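Local coordinates for M152 protein (Murid herpesvirus 1, PDB 4G59) that is a viral MHC class I-like membrane glycoprotein that probably serves in immune evasion and here engages another protein, at residues A23-Y28 and C101-F106; Q43-F48 and K221-Y226; D115-T120 and S133-P138; N184-Y189 and T256-T261; R240-N243 and D247-F250. All coordinates share one frame; numbering follows the deposited sequence.

Interaction 1: residues A23-Y28 and C101-F106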
# COMPACT_ATOMS: atom_id res chain seq x y z
N ALA B 23 16.24 10.49 7.31
CA ALA B 23 15.38 9.39 7.76
C ALA B 23 13.93 9.85 7.85
O ALA B 23 13.65 10.89 8.45
CB ALA B 23 15.83 8.89 9.12
N THR B 24 13.02 9.06 7.28
CA THR B 24 11.59 9.35 7.40
C THR B 24 10.93 8.39 8.38
O THR B 24 10.93 7.17 8.14
CB THR B 24 10.90 9.26 6.03
OG1 THR B 24 11.40 10.30 5.19
CG2 THR B 24 9.40 9.47 6.18
N PHE B 25 10.37 8.93 9.47
CA PHE B 25 9.67 8.09 10.46
C PHE B 25 8.18 8.21 10.20
O PHE B 25 7.62 9.32 10.29
CB PHE B 25 9.98 8.55 11.88
CG PHE B 25 11.42 8.39 12.29
CD1 PHE B 25 11.81 7.31 13.07
CD2 PHE B 25 12.39 9.30 11.89
CE1 PHE B 25 13.13 7.14 13.45
CE2 PHE B 25 13.73 9.13 12.27
CZ PHE B 25 14.09 8.04 13.05
N ILE B 26 7.54 7.10 9.86
CA ILE B 26 6.11 7.16 9.54
C ILE B 26 5.25 6.43 10.57
O ILE B 26 5.56 5.30 10.96
CB ILE B 26 5.79 6.66 8.13
CG1 ILE B 26 6.36 7.62 7.09
CG2 ILE B 26 4.30 6.60 7.90
CD1 ILE B 26 6.44 7.04 5.70
N SER B 27 4.18 7.09 11.01
CA SER B 27 3.25 6.48 11.94
C SER B 27 1.82 6.61 11.45
O SER B 27 1.30 7.73 11.21
CB SER B 27 3.41 7.05 13.35
OG SER B 27 4.54 6.48 13.97
N TYR B 28 1.20 5.45 11.30
CA TYR B 28 -0.15 5.34 10.77
C TYR B 28 -1.01 4.70 11.83
O TYR B 28 -0.82 3.50 12.17
CB TYR B 28 -0.12 4.43 9.54
CG TYR B 28 -1.49 4.03 9.01
CD1 TYR B 28 -2.52 4.96 8.91
CD2 TYR B 28 -1.74 2.74 8.55
CE1 TYR B 28 -3.76 4.60 8.42
CE2 TYR B 28 -2.98 2.38 8.05
CZ TYR B 28 -3.98 3.32 7.98
OH TYR B 28 -5.23 2.96 7.49
N CYS B 101 13.37 13.63 8.68
CA CYS B 101 14.42 14.28 9.49
C CYS B 101 15.82 14.17 8.91
O CYS B 101 16.26 13.08 8.54
CB CYS B 101 14.45 13.71 10.92
SG CYS B 101 12.93 13.89 11.87
N LYS B 102 16.51 15.31 8.84
CA LYS B 102 17.96 15.36 8.66
C LYS B 102 18.59 15.44 10.04
O LYS B 102 18.14 16.24 10.87
CB LYS B 102 18.34 16.61 7.88
CG LYS B 102 19.08 16.39 6.59
CD LYS B 102 18.96 17.63 5.74
CE LYS B 102 19.78 17.55 4.46
NZ LYS B 102 21.26 17.59 4.72
N PHE B 103 19.61 14.64 10.30
CA PHE B 103 20.25 14.63 11.61
C PHE B 103 21.36 15.67 11.80
O PHE B 103 21.51 16.24 12.89
CB PHE B 103 20.78 13.23 11.92
CG PHE B 103 19.70 12.19 12.05
CD1 PHE B 103 18.57 12.43 12.81
CD2 PHE B 103 19.81 10.97 11.40
CE1 PHE B 103 17.57 11.47 12.92
CE2 PHE B 103 18.82 10.01 11.50
CZ PHE B 103 17.70 10.26 12.26
N VAL B 104 22.16 15.91 10.76
CA VAL B 104 23.20 16.95 10.80
C VAL B 104 23.20 17.80 9.52
O VAL B 104 23.47 17.30 8.42
CB VAL B 104 24.62 16.38 11.13
CG1 VAL B 104 24.62 15.62 12.45
CG2 VAL B 104 25.12 15.48 10.03
N PRO B 105 22.82 19.08 9.64
CA PRO B 105 22.29 19.72 10.85
C PRO B 105 20.87 19.22 11.15
O PRO B 105 20.12 19.03 10.19
CB PRO B 105 22.21 21.21 10.47
CG PRO B 105 22.88 21.34 9.13
CD PRO B 105 22.83 20.00 8.49
N PHE B 106 20.51 19.03 12.42
CA PHE B 106 19.19 18.53 12.75
C PHE B 106 18.03 19.37 12.20
O PHE B 106 17.96 20.57 12.43
CB PHE B 106 18.99 18.36 14.26
CG PHE B 106 17.73 17.61 14.59
CD1 PHE B 106 17.75 16.23 14.62
CD2 PHE B 106 16.53 18.28 14.80
CE1 PHE B 106 16.60 15.51 14.88
CE2 PHE B 106 15.37 17.58 15.07
CZ PHE B 106 15.40 16.18 15.11
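A23 and C101 form an antiparallel hydrogen-bonded pair. The bond from C101 N to A23 O measures 2.8 Å and is nearly straight, with an N-H...O angle of 171°. The return bond from A23 N to C101 O is 2.9 Å. It is more bent at the hydrogen, 133°, but lies in the plane of the C101 carbonyl. On the sheet face of A23 and C101, the F103 ring reaches back to A23. F103 CZ sits 3.9 Å from A23 CB. The same CZ lies 4.1 Å from F25 CE2, so the two rings meet at their edges and do not stack. Their side chains cross at about a right angle. CG of F103 stands anti to its carbonyl carbon (chi1 -65°), which swings the ring toward A23. Further out, F25 packs against F73 and F74 of helix 68-89, and F103 against L164 and Q165 of helix 161-178. C101 SG is also in a disulfide with C108. The site joins two central strands of the MHC-like platform sheet beneath its helices. Its chemistry is divided: buried backbone bonds fix the strand pairing, while aromatic edges and alanine fill the sheet-helix layer.

Interaction 2: residues Q43-F48 and K221-Y226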
# COMPACT_ATOMS: atom_id res chain seq x y z
N GLN B 43 16.52 7.27 -0.47
CA GLN B 43 16.45 6.42 -1.65
C GLN B 43 16.22 4.92 -1.30
O GLN B 43 16.48 4.05 -2.13
CB GLN B 43 17.68 6.62 -2.55
CG GLN B 43 17.66 7.90 -3.39
CD GLN B 43 18.41 9.09 -2.77
OE1 GLN B 43 19.05 8.96 -1.71
NE2 GLN B 43 18.34 10.24 -3.43
N SER B 44 15.73 4.64 -0.08
CA SER B 44 15.48 3.25 0.35
C SER B 44 13.98 2.95 0.47
O SER B 44 13.16 3.86 0.56
CB SER B 44 16.19 2.94 1.68
OG SER B 44 15.41 3.27 2.81
N SER B 45 13.63 1.67 0.46
CA SER B 45 12.27 1.27 0.83
C SER B 45 12.31 1.13 2.35
O SER B 45 13.27 1.58 2.97
CB SER B 45 11.92 -0.05 0.15
OG SER B 45 12.89 -1.02 0.46
N ASP B 46 11.31 0.52 2.99
CA ASP B 46 11.39 0.50 4.46
C ASP B 46 12.52 -0.38 4.96
O ASP B 46 12.68 -1.54 4.53
CB ASP B 46 10.09 0.06 5.13
CG ASP B 46 8.90 0.87 4.70
OD1 ASP B 46 9.05 2.04 4.31
OD2 ASP B 46 7.79 0.30 4.77
N ILE B 47 13.33 0.19 5.84
CA ILE B 47 14.40 -0.56 6.49
C ILE B 47 13.89 -1.17 7.81
O ILE B 47 14.25 -2.31 8.19
CB ILE B 47 15.62 0.34 6.74
CG1 ILE B 47 16.15 0.86 5.40
CG2 ILE B 47 16.71 -0.39 7.49
CD1 ILE B 47 17.11 2.07 5.53
N PHE B 48 13.04 -0.42 8.50
CA PHE B 48 12.39 -0.94 9.70
C PHE B 48 10.90 -0.73 9.60
O PHE B 48 10.43 0.34 9.19
CB PHE B 48 12.94 -0.26 10.94
CG PHE B 48 12.31 -0.75 12.21
CD1 PHE B 48 12.67 -1.99 12.75
CD2 PHE B 48 11.37 0.02 12.88
CE1 PHE B 48 12.10 -2.45 13.93
CE2 PHE B 48 10.79 -0.43 14.06
CZ PHE B 48 11.16 -1.67 14.58
N LYS B 221 2.48 -1.49 -10.56
CA LYS B 221 3.66 -1.97 -9.84
C LYS B 221 3.47 -1.74 -8.37
O LYS B 221 2.70 -0.86 -7.97
CB LYS B 221 4.92 -1.23 -10.29
CG LYS B 221 4.70 0.24 -10.56
CD LYS B 221 5.96 1.06 -10.36
CE LYS B 221 5.81 2.43 -11.05
NZ LYS B 221 5.63 2.33 -12.53
N TYR B 222 4.21 -2.51 -7.56
CA TYR B 222 4.16 -2.33 -6.12
C TYR B 222 5.34 -3.07 -5.53
O TYR B 222 6.00 -3.82 -6.25
CB TYR B 222 2.85 -2.90 -5.57
CG TYR B 222 2.54 -4.28 -6.09
CD1 TYR B 222 3.21 -5.39 -5.60
CD2 TYR B 222 1.59 -4.47 -7.07
CE1 TYR B 222 2.94 -6.67 -6.07
CE2 TYR B 222 1.30 -5.74 -7.56
CZ TYR B 222 1.98 -6.83 -7.05
OH TYR B 222 1.71 -8.09 -7.51
N MET B 223 5.61 -2.88 -4.24
CA MET B 223 6.65 -3.63 -3.53
C MET B 223 6.03 -4.36 -2.34
O MET B 223 5.08 -3.88 -1.74
CB MET B 223 7.79 -2.72 -3.03
CG MET B 223 8.71 -2.14 -4.11
SD MET B 223 10.06 -1.11 -3.45
CE MET B 223 11.02 -2.35 -2.60
N ARG B 224 6.58 -5.53 -2.00
CA ARG B 224 6.14 -6.26 -0.81
C ARG B 224 7.33 -6.53 0.10
O ARG B 224 8.40 -6.92 -0.38
CB ARG B 224 5.48 -7.58 -1.20
CG ARG B 224 4.31 -7.44 -2.15
CD ARG B 224 3.14 -6.74 -1.48
NE ARG B 224 1.94 -6.73 -2.33
CZ ARG B 224 1.27 -5.63 -2.66
NH1 ARG B 224 1.67 -4.46 -2.20
NH2 ARG B 224 0.21 -5.70 -3.43
N MET B 225 7.15 -6.32 1.40
CA MET B 225 8.21 -6.63 2.37
C MET B 225 7.77 -7.84 3.17
O MET B 225 6.63 -7.89 3.64
CB MET B 225 8.43 -5.44 3.31
CG MET B 225 9.75 -5.52 4.08
SD MET B 225 9.77 -4.28 5.39
CE MET B 225 9.07 -3.00 4.48
N TYR B 226 8.65 -8.83 3.30
CA TYR B 226 8.33 -10.06 4.04
C TYR B 226 9.16 -10.24 5.31
O TYR B 226 10.01 -9.41 5.62
CB TYR B 226 8.53 -11.30 3.16
CG TYR B 226 7.67 -11.31 1.94
CD1 TYR B 226 6.38 -11.80 1.99
CD2 TYR B 226 8.14 -10.83 0.72
CE1 TYR B 226 5.58 -11.81 0.87
CE2 TYR B 226 7.35 -10.84 -0.41
CZ TYR B 226 6.07 -11.32 -0.32
OH TYR B 226 5.28 -11.33 -1.43
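M225 and D46 make the tight half of this contact. The methyl CE of M225 lies 3.3 Å from D46 CB, a close approach for two carbons, and 3.6 Å from D46 OD2. The two side chains cross at about a right angle. M225 starts with CG opposite its backbone N (chi1 -164°), runs on extended, and bends only at chi3, which brings the methyl against the aspartate. The carboxylate has a stronger partner: OD2 forms a salt bridge with R49 NE. That pairing probably keeps D46 ionised despite the apolar methyl. The second half is looser. M223 CE touches S45 CB at 3.7 Å and S45 OG at 3.8 Å, with both residues partly open to solvent. No polar bond links the two segments, so the contact is van der Waals packing, made mainly by the two methionine methyls. R224, between the methionines, instead pairs with an acidic side chain of another protein chain. Segment 43-48, mostly loop, lies where the platform meets the second domain. D46 rests on S38 and N40 of strand 34-40, I47 on W168 and I175 of helix 161-178, and S45 and M223 touch L231 of strand 231-238.

Interaction 3: residues D115-T120 and S133-P138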
# COMPACT_ATOMS: atom_id res chain seq x y z
N ASP B 115 -6.88 10.05 4.81
CA ASP B 115 -7.60 9.56 3.63
C ASP B 115 -6.97 9.93 2.29
O ASP B 115 -7.68 10.35 1.36
CB ASP B 115 -9.08 10.00 3.69
CG ASP B 115 -9.79 9.45 4.91
OD1 ASP B 115 -9.27 8.50 5.53
OD2 ASP B 115 -10.89 9.93 5.26
N GLY B 116 -5.65 9.79 2.19
CA GLY B 116 -4.94 10.13 0.97
C GLY B 116 -4.64 11.61 0.79
O GLY B 116 -3.92 11.99 -0.13
N ASN B 117 -5.18 12.46 1.66
CA ASN B 117 -4.99 13.91 1.55
C ASN B 117 -3.99 14.42 2.57
O ASN B 117 -4.10 14.09 3.74
CB ASN B 117 -6.31 14.66 1.77
CG ASN B 117 -7.36 14.37 0.71
OD1 ASN B 117 -7.10 14.46 -0.50
ND2 ASN B 117 -8.57 14.02 1.16
N THR B 118 -3.03 15.24 2.12
CA THR B 118 -2.14 15.96 3.04
C THR B 118 -2.83 17.22 3.60
O THR B 118 -3.22 18.10 2.84
CB THR B 118 -0.83 16.36 2.35
OG1 THR B 118 -0.18 15.19 1.83
CG2 THR B 118 0.11 17.04 3.34
N LEU B 119 -2.96 17.29 4.92
CA LEU B 119 -3.62 18.43 5.57
C LEU B 119 -2.66 19.53 6.03
O LEU B 119 -2.96 20.71 5.89
CB LEU B 119 -4.40 17.97 6.79
CG LEU B 119 -5.18 16.67 6.67
CD1 LEU B 119 -5.72 16.24 8.02
CD2 LEU B 119 -6.29 16.83 5.65
N THR B 120 -1.52 19.14 6.61
CA THR B 120 -0.59 20.10 7.18
C THR B 120 0.88 19.77 6.92
O THR B 120 1.27 18.59 6.93
CB THR B 120 -0.78 20.22 8.71
OG1 THR B 120 -0.60 18.93 9.31
CG2 THR B 120 -2.15 20.73 9.07
N SER B 133 -8.22 20.02 4.05
CA SER B 133 -9.17 19.72 5.13
C SER B 133 -9.73 18.31 4.95
O SER B 133 -9.96 17.88 3.82
CB SER B 133 -10.30 20.75 5.17
OG SER B 133 -10.83 20.88 6.49
N PRO B 134 -9.92 17.59 6.06
CA PRO B 134 -10.49 16.24 6.06
C PRO B 134 -12.00 16.25 5.81
O PRO B 134 -12.73 16.97 6.49
CB PRO B 134 -10.19 15.72 7.48
CG PRO B 134 -9.18 16.66 8.05
CD PRO B 134 -9.39 17.97 7.39
N PRO B 135 -12.45 15.44 4.83
CA PRO B 135 -13.79 15.35 4.25
C PRO B 135 -15.00 15.31 5.19
O PRO B 135 -16.03 15.92 4.88
CB PRO B 135 -13.72 14.06 3.45
CG PRO B 135 -12.33 14.04 2.96
CD PRO B 135 -11.49 14.60 4.08
N TYR B 136 -14.94 14.57 6.29
CA TYR B 136 -16.13 14.55 7.14
C TYR B 136 -15.81 15.06 8.54
O TYR B 136 -15.97 14.35 9.54
CB TYR B 136 -16.79 13.16 7.13
CG TYR B 136 -17.60 12.94 5.87
CD1 TYR B 136 -18.98 12.84 5.92
CD2 TYR B 136 -16.99 12.86 4.63
CE1 TYR B 136 -19.73 12.65 4.76
CE2 TYR B 136 -17.73 12.68 3.47
CZ TYR B 136 -19.09 12.57 3.54
OH TYR B 136 -19.82 12.39 2.38
N SER B 137 -15.35 16.30 8.60
CA SER B 137 -14.92 16.91 9.86
C SER B 137 -15.53 18.30 10.07
O SER B 137 -14.80 19.30 10.18
CB SER B 137 -13.40 16.99 9.90
OG SER B 137 -12.91 17.66 8.75
N PRO B 138 -16.86 18.39 10.14
CA PRO B 138 -17.46 19.72 10.26
C PRO B 138 -17.27 20.28 11.67
O PRO B 138 -17.12 21.49 11.84
CB PRO B 138 -18.94 19.46 9.97
CG PRO B 138 -19.17 18.04 10.43
CD PRO B 138 -17.87 17.31 10.19
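S133 begins the contact through its backbone, which passes beside L119 near the edge of the platform sheet. L119 CD2 lies 3.8 Å from S133 C, and the same methyl is 3.7 Å from P134 N, so this branch of the leucine rests against the S133-P134 peptide. P134 comes next and makes the closest approach. Its CG sits 3.5 Å from L119 CD1, while its CD is 3.7 Å from L119 CD2. The leucine thus sets both branches against one proline ring. With CG turned anti to the carbonyl carbon (chi1 -41°), the fork opens toward that ring. The buried P134 is also lined by M114 of strand 106-114 and I145 of helix 142-148. P135 then turns to N117, and the two side chains approach from opposite directions. N117 ND2 stands 4.2 Å from P135 CG, a loose van der Waals touch. The amide has a better use for this nitrogen, since ND2 is hydrogen-bonded to a polar side chain of another protein chain. P135 touches a polar side chain of that partner as well, and Y136 meets the partner's backbone. Nearby, D115 pairs with R93 and with a basic side chain of the partner. The chemistry therefore changes along the contact: an apolar leucine-proline joint lies inside, and a polar edge probably contributes to binding the other protein.

Interaction 4: residues N184-Y189 and T256-T261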
# COMPACT_ATOMS: atom_id res chain seq x y z
N ASN B 184 20.12 -10.60 -7.17
CA ASN B 184 18.67 -10.60 -7.13
C ASN B 184 18.11 -11.67 -8.07
O ASN B 184 18.81 -12.13 -8.97
CB ASN B 184 18.17 -9.21 -7.54
CG ASN B 184 18.71 -8.08 -6.63
OD1 ASN B 184 19.03 -8.30 -5.46
ND2 ASN B 184 18.79 -6.87 -7.20
N GLU B 185 16.86 -12.07 -7.86
CA GLU B 185 16.24 -13.04 -8.78
C GLU B 185 15.16 -12.38 -9.62
O GLU B 185 14.27 -11.70 -9.09
CB GLU B 185 15.65 -14.24 -8.01
CG GLU B 185 14.74 -15.17 -8.84
CD GLU B 185 13.93 -16.14 -7.96
OE1 GLU B 185 14.54 -17.02 -7.30
OE2 GLU B 185 12.69 -16.02 -7.94
N TYR B 186 15.22 -12.59 -10.93
CA TYR B 186 14.28 -11.99 -11.86
C TYR B 186 13.43 -13.07 -12.50
O TYR B 186 13.92 -14.17 -12.75
CB TYR B 186 15.04 -11.24 -12.93
CG TYR B 186 16.06 -10.26 -12.40
CD1 TYR B 186 15.74 -8.93 -12.24
CD2 TYR B 186 17.35 -10.66 -12.07
CE1 TYR B 186 16.67 -8.01 -11.75
CE2 TYR B 186 18.28 -9.75 -11.58
CZ TYR B 186 17.93 -8.42 -11.44
OH TYR B 186 18.82 -7.49 -10.96
N SER B 187 12.15 -12.78 -12.75
CA SER B 187 11.27 -13.76 -13.41
C SER B 187 10.14 -13.09 -14.19
O SER B 187 9.76 -11.95 -13.90
CB SER B 187 10.72 -14.77 -12.40
OG SER B 187 9.91 -14.18 -11.40
N LEU B 188 9.63 -13.78 -15.20
CA LEU B 188 8.48 -13.29 -15.95
C LEU B 188 7.41 -14.37 -15.94
O LEU B 188 7.73 -15.56 -15.91
CB LEU B 188 8.88 -13.02 -17.40
CG LEU B 188 9.83 -11.88 -17.73
CD1 LEU B 188 10.21 -11.99 -19.20
CD2 LEU B 188 9.20 -10.52 -17.43
N TYR B 189 6.15 -13.96 -16.00
CA TYR B 189 5.07 -14.92 -16.22
C TYR B 189 4.14 -14.39 -17.29
O TYR B 189 3.78 -13.20 -17.30
CB TYR B 189 4.24 -15.14 -14.96
CG TYR B 189 3.21 -16.23 -15.15
CD1 TYR B 189 3.57 -17.57 -15.06
CD2 TYR B 189 1.88 -15.94 -15.40
CE1 TYR B 189 2.65 -18.58 -15.22
CE2 TYR B 189 0.93 -16.96 -15.56
CZ TYR B 189 1.34 -18.27 -15.47
OH TYR B 189 0.44 -19.30 -15.62
N THR B 256 21.11 3.42 -6.86
CA THR B 256 22.57 3.29 -6.83
C THR B 256 23.19 3.33 -8.23
O THR B 256 24.42 3.29 -8.36
CB THR B 256 23.02 2.05 -6.09
OG1 THR B 256 22.53 0.90 -6.77
CG2 THR B 256 22.49 2.08 -4.70
N GLY B 257 22.36 3.40 -9.26
CA GLY B 257 22.88 3.74 -10.58
C GLY B 257 22.94 2.64 -11.62
O GLY B 257 23.33 2.88 -12.76
N TRP B 258 22.56 1.44 -11.23
CA TRP B 258 22.42 0.37 -12.19
C TRP B 258 20.95 0.20 -12.61
O TRP B 258 20.05 0.62 -11.88
CB TRP B 258 22.96 -0.93 -11.60
CG TRP B 258 22.21 -1.44 -10.40
CD1 TRP B 258 22.53 -1.25 -9.08
CD2 TRP B 258 21.03 -2.27 -10.42
NE1 TRP B 258 21.62 -1.91 -8.29
CE2 TRP B 258 20.69 -2.54 -9.08
CE3 TRP B 258 20.24 -2.81 -11.44
CZ2 TRP B 258 19.59 -3.33 -8.73
CZ3 TRP B 258 19.14 -3.59 -11.09
CH2 TRP B 258 18.82 -3.84 -9.75
N TYR B 259 20.72 -0.38 -13.79
CA TYR B 259 19.37 -0.81 -14.15
C TYR B 259 19.44 -2.10 -14.93
O TYR B 259 20.46 -2.39 -15.56
CB TYR B 259 18.62 0.28 -14.92
CG TYR B 259 19.17 0.63 -16.28
CD1 TYR B 259 18.71 0.00 -17.43
CD2 TYR B 259 20.14 1.62 -16.42
CE1 TYR B 259 19.20 0.34 -18.68
CE2 TYR B 259 20.64 1.96 -17.66
CZ TYR B 259 20.17 1.32 -18.79
OH TYR B 259 20.68 1.66 -20.02
N ALA B 260 18.37 -2.89 -14.88
CA ALA B 260 18.32 -4.15 -15.60
C ALA B 260 17.12 -4.18 -16.53
O ALA B 260 16.04 -3.69 -16.19
CB ALA B 260 18.25 -5.31 -14.63
N THR B 261 17.31 -4.75 -17.71
CA THR B 261 16.18 -4.95 -18.61
C THR B 261 15.81 -6.42 -18.49
O THR B 261 16.71 -7.29 -18.41
CB THR B 261 16.52 -4.60 -20.07
OG1 THR B 261 17.62 -5.40 -20.49
CG2 THR B 261 16.92 -3.15 -20.18
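Y186 and W258 meet between the two sheets of an immunoglobulin-like beta sandwich, in a partly buried contact. Strand 185-191 belongs to one sheet and strand 258-264 to the other. The nearest alpha carbons, Y186 CA and A260 CA, are 9.6 Å apart, the spacing of two packed sheets and too wide for backbone pairing. The purely apolar part is small: Y186 CE1 lies 4.3 Å from A260 CB. The rest sets polar atoms beside the tryptophan ring. Y186 OH is 3.8 Å from W258 CH2, and the two side chains come from opposite directions. N184 ND2 is 3.9 Å from W258 CZ2, with the amide and indole planes turned 45° from each other. Both polar atoms approach the indole obliquely. W258 begins with CG between the backbone N and the carbonyl carbon (chi1 65°), a turn that carries the six-membered ring toward N184 and Y186. Hydrogen bonds come from other residues. Y186 OH pairs with P181 O, N184 OD1 with T203 OG1, and W258 NE1 with D179 OD1. These bonds help to orient the three side chains; the contacts between them are van der Waals. P181 and D179 belong to the link from helix 161-178 to this domain, and P181 also packs on W258. At the indole, N184 ND2 also lies 4.0 Å from CH2, the carbon that Y186 OH touches.

Interaction 5: residues R240-N243 and D247-F250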
# COMPACT_ATOMS: atom_id res chain seq x y z
N ARG B 240 -1.86 -5.71 -25.32
CA ARG B 240 -3.01 -5.05 -25.90
C ARG B 240 -3.13 -3.70 -25.26
O ARG B 240 -4.12 -3.01 -25.44
CB ARG B 240 -4.30 -5.77 -25.51
CG ARG B 240 -4.95 -5.34 -24.21
CD ARG B 240 -6.41 -5.79 -24.20
NE ARG B 240 -7.08 -5.60 -22.92
CZ ARG B 240 -7.48 -6.59 -22.13
NH1 ARG B 240 -7.30 -7.85 -22.50
NH2 ARG B 240 -8.08 -6.33 -20.98
N ASP B 241 -2.08 -3.29 -24.56
CA ASP B 241 -1.96 -1.92 -24.14
C ASP B 241 -0.76 -1.63 -25.01
O ASP B 241 -0.35 -0.49 -25.17
CB ASP B 241 -1.61 -1.74 -22.67
CG ASP B 241 -2.84 -1.57 -21.80
OD1 ASP B 241 -3.94 -1.48 -22.36
OD2 ASP B 241 -2.70 -1.52 -20.57
N LEU B 242 -0.21 -2.70 -25.57
CA LEU B 242 0.92 -2.62 -26.48
C LEU B 242 0.48 -2.41 -27.93
O LEU B 242 1.32 -2.21 -28.82
CB LEU B 242 1.79 -3.88 -26.36
CG LEU B 242 2.60 -4.02 -25.06
CD1 LEU B 242 3.71 -5.02 -25.23
CD2 LEU B 242 3.16 -2.67 -24.62
N ASN B 243 -0.83 -2.44 -28.15
CA ASN B 243 -1.42 -2.30 -29.48
C ASN B 243 -0.80 -3.27 -30.48
O ASN B 243 0.03 -2.88 -31.30
CB ASN B 243 -1.30 -0.85 -30.00
CG ASN B 243 -1.81 0.18 -29.01
OD1 ASN B 243 -2.71 -0.09 -28.20
ND2 ASN B 243 -1.25 1.38 -29.07
N ASP B 247 6.68 -6.97 -28.54
CA ASP B 247 8.04 -6.66 -28.14
C ASP B 247 8.03 -5.57 -27.08
O ASP B 247 7.64 -4.42 -27.33
CB ASP B 247 8.88 -6.24 -29.35
CG ASP B 247 10.31 -5.90 -28.98
OD1 ASP B 247 10.86 -6.53 -28.05
OD2 ASP B 247 10.88 -4.98 -29.62
N PHE B 248 8.45 -5.95 -25.88
CA PHE B 248 8.45 -5.06 -24.73
C PHE B 248 9.61 -5.44 -23.84
O PHE B 248 10.13 -6.56 -23.91
CB PHE B 248 7.14 -5.22 -23.95
CG PHE B 248 6.92 -6.61 -23.44
CD1 PHE B 248 7.39 -6.99 -22.19
CD2 PHE B 248 6.26 -7.54 -24.22
CE1 PHE B 248 7.19 -8.27 -21.74
CE2 PHE B 248 6.06 -8.82 -23.76
CZ PHE B 248 6.53 -9.18 -22.52
N ALA B 249 10.03 -4.52 -22.98
CA ALA B 249 10.98 -4.88 -21.95
C ALA B 249 10.66 -4.15 -20.68
O ALA B 249 10.31 -2.96 -20.70
CB ALA B 249 12.42 -4.61 -22.39
N PHE B 250 10.77 -4.86 -19.56
CA PHE B 250 10.62 -4.21 -18.27
C PHE B 250 11.97 -3.61 -17.92
O PHE B 250 13.00 -4.26 -18.10
CB PHE B 250 10.22 -5.24 -17.22
CG PHE B 250 8.80 -5.73 -17.36
CD1 PHE B 250 7.77 -5.08 -16.72
CD2 PHE B 250 8.50 -6.85 -18.13
CE1 PHE B 250 6.46 -5.52 -16.84
CE2 PHE B 250 7.18 -7.30 -18.27
CZ PHE B 250 6.16 -6.64 -17.62
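L242 and F248 face each other across a loop, their CA atoms 8.1 Å apart, with R240 and N243 at positive phi where the chain turns and F248 nearly extended. The chain doubles back here without strand pairing. The side-chain contact is carried by one methyl. L242 CD1 lies 3.7 Å from F248 CB and also 3.7 Å from F248 CD2. The ring carbon F248 CG is a little further from it, at 4.0 Å. The methyl thus nestles at the root of the phenylalanine, where the ring joins the chain, and comes obliquely to the ring itself. The two side chains cross at about a right angle. F248 has CG set between the backbone N and the carbonyl carbon (chi1 60°), and this leaves one side of CB turned to the leucine. The carbonyl of D247 marks the outer limit of the contact, with its O 4.5 Å from L242 CD1. L242 and F248 are buried, while D241, N243 and D247 beside them are exposed. The contact is plain hydrophobic packing at one end of the immunoglobulin-like domain. The loop leads from strand 231-238 of one sheet to strand 250-253 of the other. L242 and F248 both rest on L237 of strand 231-238 and L213 of strand 210-213, F248 reaches V197 of strand 196-203, and V217 lies against L242.

Interactions 1 and 3 belong to the platform sheet, their centres about 23 Å apart. Interaction 1 is central and buried, and it alone has backbone hydrogen bonds between its segments. Interaction 3 lies near an edge and mixes apolar packing with residues that meet the partner protein. Interactions 4 and 5 belong to the immunoglobulin-like domain and touch each other: L188 CD2 packs on F250 CD2 at 3.8 Å. Interaction 4, partly buried, joins the two sheets with aromatic and polar groups. Interaction 5, buried but far from the chain's centre, closes a connecting loop with aliphatic-aromatic packing. Interaction 2 bridges the domains. It is partly buried, relies on methionines, and reaches the same sheet as interaction 4.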